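Local coordinates for propionate kinase (Francisella tularensis subsp. tularensis, PDB 3KHY), which probably catalyses the reversible, magnesium-dependent transfer of phosphate from ATP to acetate or propionate, giving the acyl phosphate and ADP, as a homodimer, at residues Ser215-Ser219 and Tyr307-Phe311. Numbering follows the deposited sequence.
Sequences SIDTS and YMIYF
With chi1 at -159°, Asp217 CG stands opposite its backbone N, placing the carboxylate beside the hydroxyl of Tyr310, whose CG, set anti to its carbonyl carbon (chi1 -58°), lets the ring reach back to the strand. Tyr310 OH donates a very short hydrogen bond of 2.5 Å to Asp217 OD2, with the carboxylate and ring planes 80° apart. The same oxygen forms a salt bridge with Lys302 of the second subunit, a charge that probably helps keep the aspartate ionised. Asp217 OD1 accepts a hydrogen bond from a water 3.0 Å away, and that water, in the plane of the Tyr307 ring, is also hydrogen-bonded to Tyr307 OH (2.8 Å). A long phenol thus suits both positions: Tyr310 packs on Ile216 and Tyr307 on Ile197, while their hydroxyls reach Asp217 directly and through the water; Tyr307 OH also bonds weakly to Ile207 O. Branched Ile216 covers one face of Tyr310, its CG2 3.8 Å from the ring centroid in a CH-pi contact, while Ile216 CD1 packs against Tyr310 CD1 at 3.7 Å. Ile309 CG1 lies over the opposite face, sandwiching the ring. The contact joins strand 214-218, outermost in this chain's five-stranded sheet, to the loop following helix 287-307, at the dimer interface, in the acetokinase family's actin-like ATPase (ASKHA) fold.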
loop_
_atom_site.group_PDB
_atom_site.type_symbol
_atom_site.label_atom_id
_atom_site.label_comp_id
_atom_site.label_asym_id
_atom_site.label_seq_id
_atom_site.Cartn_x
_atom_site.Cartn_y
_atom_site.Cartn_z
ATOM N N SER A 215 5.512 -17.677 -6.438
ATOM C CA SER A 215 5.064 -16.365 -5.972
ATOM C C SER A 215 6.162 -15.316 -6.215
ATOM O O SER A 215 7.321 -15.529 -5.864
ATOM C CB SER A 215 4.710 -16.423 -4.476
ATOM O OG SER A 215 4.393 -15.121 -3.986
ATOM N N ILE A 216 5.803 -14.199 -6.844
ATOM C CA ILE A 216 6.742 -13.109 -7.059
ATOM C C ILE A 216 6.313 -11.845 -6.313
ATOM O O ILE A 216 7.132 -10.972 -6.046
ATOM C CB ILE A 216 6.932 -12.810 -8.572
ATOM C CG1 ILE A 216 8.129 -11.891 -8.805
ATOM C CG2 ILE A 216 5.673 -12.183 -9.179
ATOM C CD1 ILE A 216 8.498 -11.772 -10.285
ATOM N N ASP A 217 5.025 -11.744 -5.974
ATOM C CA ASP A 217 4.521 -10.581 -5.231
ATOM C C ASP A 217 3.186 -10.992 -4.621
ATOM O O ASP A 217 2.512 -11.867 -5.143
ATOM C CB ASP A 217 4.359 -9.386 -6.178
ATOM C CG ASP A 217 4.329 -8.027 -5.456
ATOM O OD1 ASP A 217 4.260 -7.960 -4.206
ATOM O OD2 ASP A 217 4.346 -7.007 -6.176
ATOM N N THR A 218 2.818 -10.377 -3.507
ATOM C CA THR A 218 1.566 -10.707 -2.854
ATOM C C THR A 218 1.145 -9.541 -1.981
ATOM O O THR A 218 1.975 -8.686 -1.620
ATOM C CB THR A 218 1.710 -11.996 -2.026
ATOM O OG1 THR A 218 0.428 -12.437 -1.611
ATOM C CG2 THR A 218 2.606 -11.756 -0.806
ATOM N N SER A 219 -0.136 -9.510 -1.625
ATOM C CA SER A 219 -0.738 -8.301 -1.052
ATOM C C SER A 219 -0.657 -8.160 0.476
ATOM O O SER A 219 -0.629 -7.038 0.991
ATOM C CB SER A 219 -2.180 -8.141 -1.540
ATOM O OG SER A 219 -3.008 -9.158 -1.013
ATOM N N TYR A 307 -0.280 -6.040 -10.836
ATOM C CA TYR A 307 0.442 -7.295 -11.089
ATOM C C TYR A 307 0.622 -7.644 -12.570
ATOM O O TYR A 307 1.389 -8.552 -12.912
ATOM C CB TYR A 307 -0.233 -8.462 -10.357
ATOM C CG TYR A 307 -0.077 -8.411 -8.841
ATOM C CD1 TYR A 307 0.637 -7.387 -8.218
ATOM C CD2 TYR A 307 -0.665 -9.382 -8.038
ATOM C CE1 TYR A 307 0.768 -7.346 -6.809
ATOM C CE2 TYR A 307 -0.547 -9.352 -6.655
ATOM C CZ TYR A 307 0.164 -8.339 -6.047
ATOM O OH TYR A 307 0.263 -8.342 -4.666
HETATM N N MSE A 308 -0.082 -6.944 -13.450
HETATM C CA MSE A 308 0.106 -7.177 -14.881
HETATM C C MSE A 308 1.569 -6.963 -15.310
HETATM O O MSE A 308 2.016 -7.547 -16.294
HETATM C CB MSE A 308 -0.826 -6.285 -15.709
HETATM C CG MSE A 308 -2.305 -6.542 -15.455
HETATM SE SE MSE A 308 -2.809 -8.408 -15.870
HETATM C CE MSE A 308 -2.886 -8.239 -17.827
ATOM N N ILE A 309 2.325 -6.152 -14.568
ATOM C CA ILE A 309 3.736 -5.931 -14.923
ATOM C C ILE A 309 4.563 -7.207 -14.998
ATOM O O ILE A 309 5.571 -7.242 -15.713
ATOM C CB ILE A 309 4.481 -4.995 -13.947
ATOM C CG1 ILE A 309 4.509 -5.601 -12.539
ATOM C CG2 ILE A 309 3.895 -3.604 -13.954
ATOM C CD1 ILE A 309 5.488 -4.887 -11.605
ATOM N N TYR A 310 4.166 -8.241 -14.256
ATOM C CA TYR A 310 4.985 -9.462 -14.177
ATOM C C TYR A 310 4.812 -10.435 -15.338
ATOM O O TYR A 310 5.499 -11.460 -15.393
ATOM C CB TYR A 310 4.728 -10.226 -12.877
ATOM C CG TYR A 310 4.995 -9.406 -11.639
ATOM C CD1 TYR A 310 6.288 -8.979 -11.329
ATOM C CD2 TYR A 310 3.951 -9.051 -10.777
ATOM C CE1 TYR A 310 6.537 -8.217 -10.199
ATOM C CE2 TYR A 310 4.192 -8.285 -9.646
ATOM C CZ TYR A 310 5.491 -7.871 -9.363
ATOM O OH TYR A 310 5.745 -7.114 -8.237
ATOM N N PHE A 311 3.912 -10.132 -16.267
ATOM C CA PHE A 311 3.527 -11.141 -17.245
ATOM C C PHE A 311 3.708 -10.712 -18.689
ATOM O O PHE A 311 3.107 -9.737 -19.134
ATOM C CB PHE A 311 2.062 -11.557 -17.021
ATOM C CG PHE A 311 1.799 -12.115 -15.649
ATOM C CD1 PHE A 311 2.039 -13.457 -15.374
ATOM C CD2 PHE A 311 1.311 -11.302 -14.638
ATOM C CE1 PHE A 311 1.812 -13.985 -14.109
ATOM C CE2 PHE A 311 1.067 -11.827 -13.365
ATOM C CZ PHE A 311 1.318 -13.172 -13.108
HETATM O O HOH W 1 1.874 -6.285 -3.666
#